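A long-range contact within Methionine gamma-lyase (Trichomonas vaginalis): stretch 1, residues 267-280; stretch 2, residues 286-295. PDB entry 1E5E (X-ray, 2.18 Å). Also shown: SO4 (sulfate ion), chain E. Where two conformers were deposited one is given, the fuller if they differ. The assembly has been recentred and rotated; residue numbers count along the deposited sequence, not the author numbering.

Stretch 1 267-280: ESENAMKVAEYLKS
Stretch 2, residues 286-295: KVYYPGFEDH

The most unusual feature of this contact is the double use made of Lys279, whose side chain lies across the face of an aromatic ring while its charged end pairs with an acid. Lys279 CE sits 3.5 Å from the centroid of the Phe292 ring, 13° off the ring normal, a CH-pi contact; Lys279 NZ follows in a cation-pi arrangement, 4.5 Å from the same Phe292 centroid and 16° off the normal. NZ of Lys279 also donates a hydrogen bond to OD1 of Asp294 at 3.1 Å, within a salt bridge. A long, flexible lysine suits this place, since its methylenes can cover the ring before the ammonium reaches the carboxylate. Its chi1 and chi2 are t, but chi3 and chi4, near -100°, lie between wells. Asp294 takes chi1 p, and its side-chain end comes nearer the helix.

The framework is a helix, 267-279, with phi/psi near -64/-41, followed by Ser280 at -100/11, which leaves helical geometry. Strand 286-288 is extended and runs back nearly antiparallel, at 161°, its axis 8.2 Å from that of the helix at closest approach. The CA-CA register pairs Lys279 with Val287 at 5.5 Å, Ala275 with Tyr289 at 6.7 Å and Met272 with Gly291 at 7.0 Å. After the strand, a type I turn spans Tyr289 to Phe292, closed by Phe292 N to Tyr289 O at 3.2 Å.

Ala275 points toward the second stretch, and its small side chain lets two aromatic residues come close: Ala275 CB is 3.8 Å from Tyr289 CG and 3.5 Å from Phe292 CZ. The Phe292 ring (chi1 m, chi2 -22°) presents its edge to Ala275 O, which lies 3.5 Å from Phe292 CZ. Val287, chi1 t, also points toward the helix; its CG2 packs 3.7 Å from Leu278 CB (Leu278 is m, t), a branched side chain filling the space beside the last turn.

Tyr289 (chi1 t, chi2 56°) reaches along the helix toward its earlier turns. Its CE1 lies 3.8 Å from Ala271 CB, while its OH, hydrogen-bonded elsewhere in the structure, is 3.4 Å from Ser268 O. Met272, with chi angles t, p, p, curls its end inward so that CE meets the ring edge 3.5 Å from Tyr289 CE2. The same Met272 CE is 3.7 Å from Gly291 CA. Glycine fits here because an ideal CB on Gly291 would lie 2.4 Å from Met272 CE, a clash.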

# COMPACT_ATOMS: atom_id res chain seq x y z
N GLU A 267 4.42 -25.67 8.97
CA GLU A 267 5.23 -26.10 7.84
C GLU A 267 6.20 -27.23 8.15
O GLU A 267 6.45 -28.08 7.27
CB GLU A 267 5.99 -24.88 7.24
CG GLU A 267 4.99 -23.90 6.62
CD GLU A 267 5.42 -22.50 6.32
OE1 GLU A 267 6.61 -22.16 6.50
OE2 GLU A 267 4.54 -21.67 5.90
N SER A 268 6.80 -27.27 9.32
CA SER A 268 7.72 -28.31 9.78
C SER A 268 6.99 -29.66 9.90
O SER A 268 7.45 -30.72 9.44
CB SER A 268 8.30 -27.88 11.14
OG SER A 268 9.22 -26.77 10.91
N GLU A 269 5.79 -29.63 10.48
CA GLU A 269 4.96 -30.80 10.66
C GLU A 269 4.58 -31.38 9.29
O GLU A 269 4.78 -32.58 9.11
CB GLU A 269 3.67 -30.53 11.44
CG GLU A 269 3.91 -30.14 12.86
CD GLU A 269 2.78 -29.41 13.57
OE1 GLU A 269 2.91 -29.19 14.80
OE2 GLU A 269 1.83 -28.90 12.93
N ASN A 270 4.20 -30.50 8.36
CA ASN A 270 3.89 -30.96 7.03
C ASN A 270 5.12 -31.57 6.35
O ASN A 270 5.03 -32.59 5.65
CB ASN A 270 3.36 -29.84 6.13
CG ASN A 270 1.90 -29.53 6.27
OD1 ASN A 270 1.10 -30.31 6.83
ND2 ASN A 270 1.51 -28.39 5.70
N ALA A 271 6.25 -30.90 6.50
CA ALA A 271 7.48 -31.31 5.87
C ALA A 271 7.93 -32.70 6.36
O ALA A 271 8.27 -33.54 5.55
CB ALA A 271 8.64 -30.32 6.11
N MET A 272 7.80 -32.95 7.67
CA MET A 272 8.15 -34.30 8.14
C MET A 272 7.27 -35.30 7.39
O MET A 272 7.83 -36.31 6.92
CB MET A 272 8.01 -34.44 9.65
CG MET A 272 8.40 -35.82 10.19
SD MET A 272 10.11 -36.29 9.83
CE MET A 272 11.04 -35.45 11.09
N LYS A 273 5.96 -35.07 7.23
CA LYS A 273 5.14 -36.07 6.55
C LYS A 273 5.53 -36.22 5.08
O LYS A 273 5.64 -37.35 4.59
CB LYS A 273 3.63 -35.74 6.60
CG LYS A 273 3.10 -35.78 8.02
CD LYS A 273 1.76 -35.09 8.18
CE LYS A 273 1.28 -35.22 9.64
NZ LYS A 273 0.03 -34.42 9.75
N VAL A 274 5.78 -35.09 4.43
CA VAL A 274 6.12 -35.12 3.02
C VAL A 274 7.49 -35.77 2.80
O VAL A 274 7.62 -36.58 1.86
CB VAL A 274 6.07 -33.74 2.36
CG1 VAL A 274 6.60 -33.79 0.95
CG2 VAL A 274 4.62 -33.20 2.39
N ALA A 275 8.43 -35.48 3.68
CA ALA A 275 9.76 -36.05 3.49
C ALA A 275 9.69 -37.56 3.64
O ALA A 275 10.31 -38.25 2.85
CB ALA A 275 10.78 -35.45 4.45
N GLU A 276 8.99 -38.06 4.65
CA GLU A 276 8.82 -39.48 4.88
C GLU A 276 8.19 -40.17 3.67
O GLU A 276 8.66 -41.22 3.27
CB GLU A 276 7.95 -39.78 6.11
CG GLU A 276 8.65 -39.43 7.41
CD GLU A 276 8.06 -39.74 8.76
OE1 GLU A 276 7.05 -40.44 8.94
OE2 GLU A 276 8.63 -39.32 9.80
N TYR A 277 7.19 -39.52 3.04
CA TYR A 277 6.58 -40.11 1.86
C TYR A 277 7.58 -40.19 0.71
O TYR A 277 7.64 -41.19 0.00
CB TYR A 277 5.33 -39.28 1.44
CG TYR A 277 4.82 -39.84 0.12
CD1 TYR A 277 4.08 -41.01 0.12
CD2 TYR A 277 5.07 -39.21 -1.07
CE1 TYR A 277 3.61 -41.55 -1.07
CE2 TYR A 277 4.61 -39.71 -2.28
CZ TYR A 277 3.90 -40.90 -2.24
OH TYR A 277 3.46 -41.45 -3.39
N LEU A 278 8.38 -39.15 0.48
CA LEU A 278 9.31 -39.12 -0.63
C LEU A 278 10.40 -40.19 -0.48
O LEU A 278 10.74 -40.89 -1.41
CB LEU A 278 10.00 -37.77 -0.81
CG LEU A 278 9.06 -36.58 -1.10
CD1 LEU A 278 9.85 -35.26 -1.05
CD2 LEU A 278 8.39 -36.77 -2.45
N LYS A 279 10.81 -40.36 0.77
CA LYS A 279 11.88 -41.29 1.06
C LYS A 279 11.49 -42.73 0.71
O LYS A 279 12.33 -43.54 0.31
CB LYS A 279 12.26 -41.14 2.52
CG LYS A 279 13.21 -42.20 3.04
CD LYS A 279 13.25 -42.13 4.58
CE LYS A 279 14.49 -41.38 5.02
NZ LYS A 279 15.60 -42.31 5.41
N SER A 280 10.22 -43.07 0.83
CA SER A 280 9.91 -44.47 0.54
C SER A 280 9.34 -44.69 -0.85
O SER A 280 8.86 -45.78 -1.13
CB SER A 280 8.99 -44.90 1.68
OG SER A 280 7.70 -44.47 1.32
N LYS A 286 17.25 -40.41 -3.09
CA LYS A 286 17.72 -39.90 -1.82
C LYS A 286 16.86 -38.74 -1.32
O LYS A 286 16.49 -37.90 -2.16
CB LYS A 286 19.14 -39.29 -2.12
CG LYS A 286 19.79 -38.81 -0.83
CD LYS A 286 20.65 -39.85 -0.13
CE LYS A 286 20.69 -39.64 1.38
NZ LYS A 286 21.34 -40.71 2.18
N VAL A 287 16.63 -38.65 -0.02
CA VAL A 287 15.89 -37.50 0.51
C VAL A 287 16.75 -36.89 1.63
O VAL A 287 17.18 -37.55 2.57
CB VAL A 287 14.50 -37.80 1.05
CG1 VAL A 287 13.86 -36.51 1.62
CG2 VAL A 287 13.57 -38.41 0.02
N TYR A 288 17.04 -35.62 1.51
CA TYR A 288 17.75 -34.82 2.51
C TYR A 288 16.70 -34.04 3.29
O TYR A 288 15.89 -33.32 2.67
CB TYR A 288 18.66 -33.82 1.81
CG TYR A 288 19.88 -34.43 1.17
CD1 TYR A 288 20.28 -34.06 -0.11
CD2 TYR A 288 20.65 -35.37 1.87
CE1 TYR A 288 21.39 -34.65 -0.69
CE2 TYR A 288 21.76 -35.94 1.28
CZ TYR A 288 22.14 -35.58 0.00
OH TYR A 288 23.25 -36.13 -0.60
N TYR A 289 16.56 -34.26 4.58
CA TYR A 289 15.64 -33.58 5.49
C TYR A 289 16.35 -33.60 6.83
O TYR A 289 16.66 -34.69 7.26
CB TYR A 289 14.26 -34.26 5.67
CG TYR A 289 13.31 -33.46 6.54
CD1 TYR A 289 13.00 -32.14 6.22
CD2 TYR A 289 12.73 -33.96 7.70
CE1 TYR A 289 12.17 -31.36 7.02
CE2 TYR A 289 11.90 -33.19 8.51
CZ TYR A 289 11.62 -31.89 8.15
OH TYR A 289 10.79 -31.10 8.96
N PRO A 290 16.43 -32.49 7.56
CA PRO A 290 17.17 -32.50 8.83
C PRO A 290 16.55 -33.39 9.86
O PRO A 290 17.24 -33.90 10.78
CB PRO A 290 17.21 -31.03 9.24
CG PRO A 290 17.12 -30.30 7.94
CD PRO A 290 16.15 -31.12 7.10
N GLY A 291 15.25 -33.64 9.80
CA GLY A 291 14.58 -34.47 10.80
C GLY A 291 14.90 -35.96 10.70
O GLY A 291 14.70 -36.68 11.70
N PHE A 292 15.42 -36.43 9.58
CA PHE A 292 15.72 -37.85 9.47
C PHE A 292 16.76 -38.31 10.47
O PHE A 292 17.88 -37.79 10.54
CB PHE A 292 16.14 -38.18 8.03
CG PHE A 292 15.00 -38.17 7.06
CD1 PHE A 292 13.69 -38.34 7.47
CD2 PHE A 292 15.25 -38.00 5.71
CE1 PHE A 292 12.65 -38.32 6.56
CE2 PHE A 292 14.21 -37.99 4.79
CZ PHE A 292 12.93 -38.16 5.21
N GLU A 293 16.42 -39.37 11.20
CA GLU A 293 17.25 -40.00 12.22
C GLU A 293 18.57 -40.57 11.70
O GLU A 293 19.60 -40.47 12.37
CB GLU A 293 16.47 -41.13 12.92
N ASP A 294 18.57 -41.15 10.50
CA ASP A 294 19.77 -41.64 9.84
C ASP A 294 20.72 -40.53 9.38
O ASP A 294 21.93 -40.57 9.70
CB ASP A 294 19.55 -42.58 8.64
CG ASP A 294 18.88 -41.96 7.43
OD1 ASP A 294 17.65 -41.79 7.67
OD2 ASP A 294 19.47 -41.66 6.35
N HIS A 295 20.24 -39.59 8.57
CA HIS A 295 21.03 -38.51 8.02
C HIS A 295 22.16 -37.97 8.89
O HIS A 295 22.12 -37.88 10.12
S SO4 E . 18.84 -43.16 2.85
O1 SO4 E . 17.44 -43.46 2.39
O2 SO4 E . 19.81 -43.85 1.94
O3 SO4 E . 18.96 -43.70 4.26
O4 SO4 E . 19.11 -41.70 2.89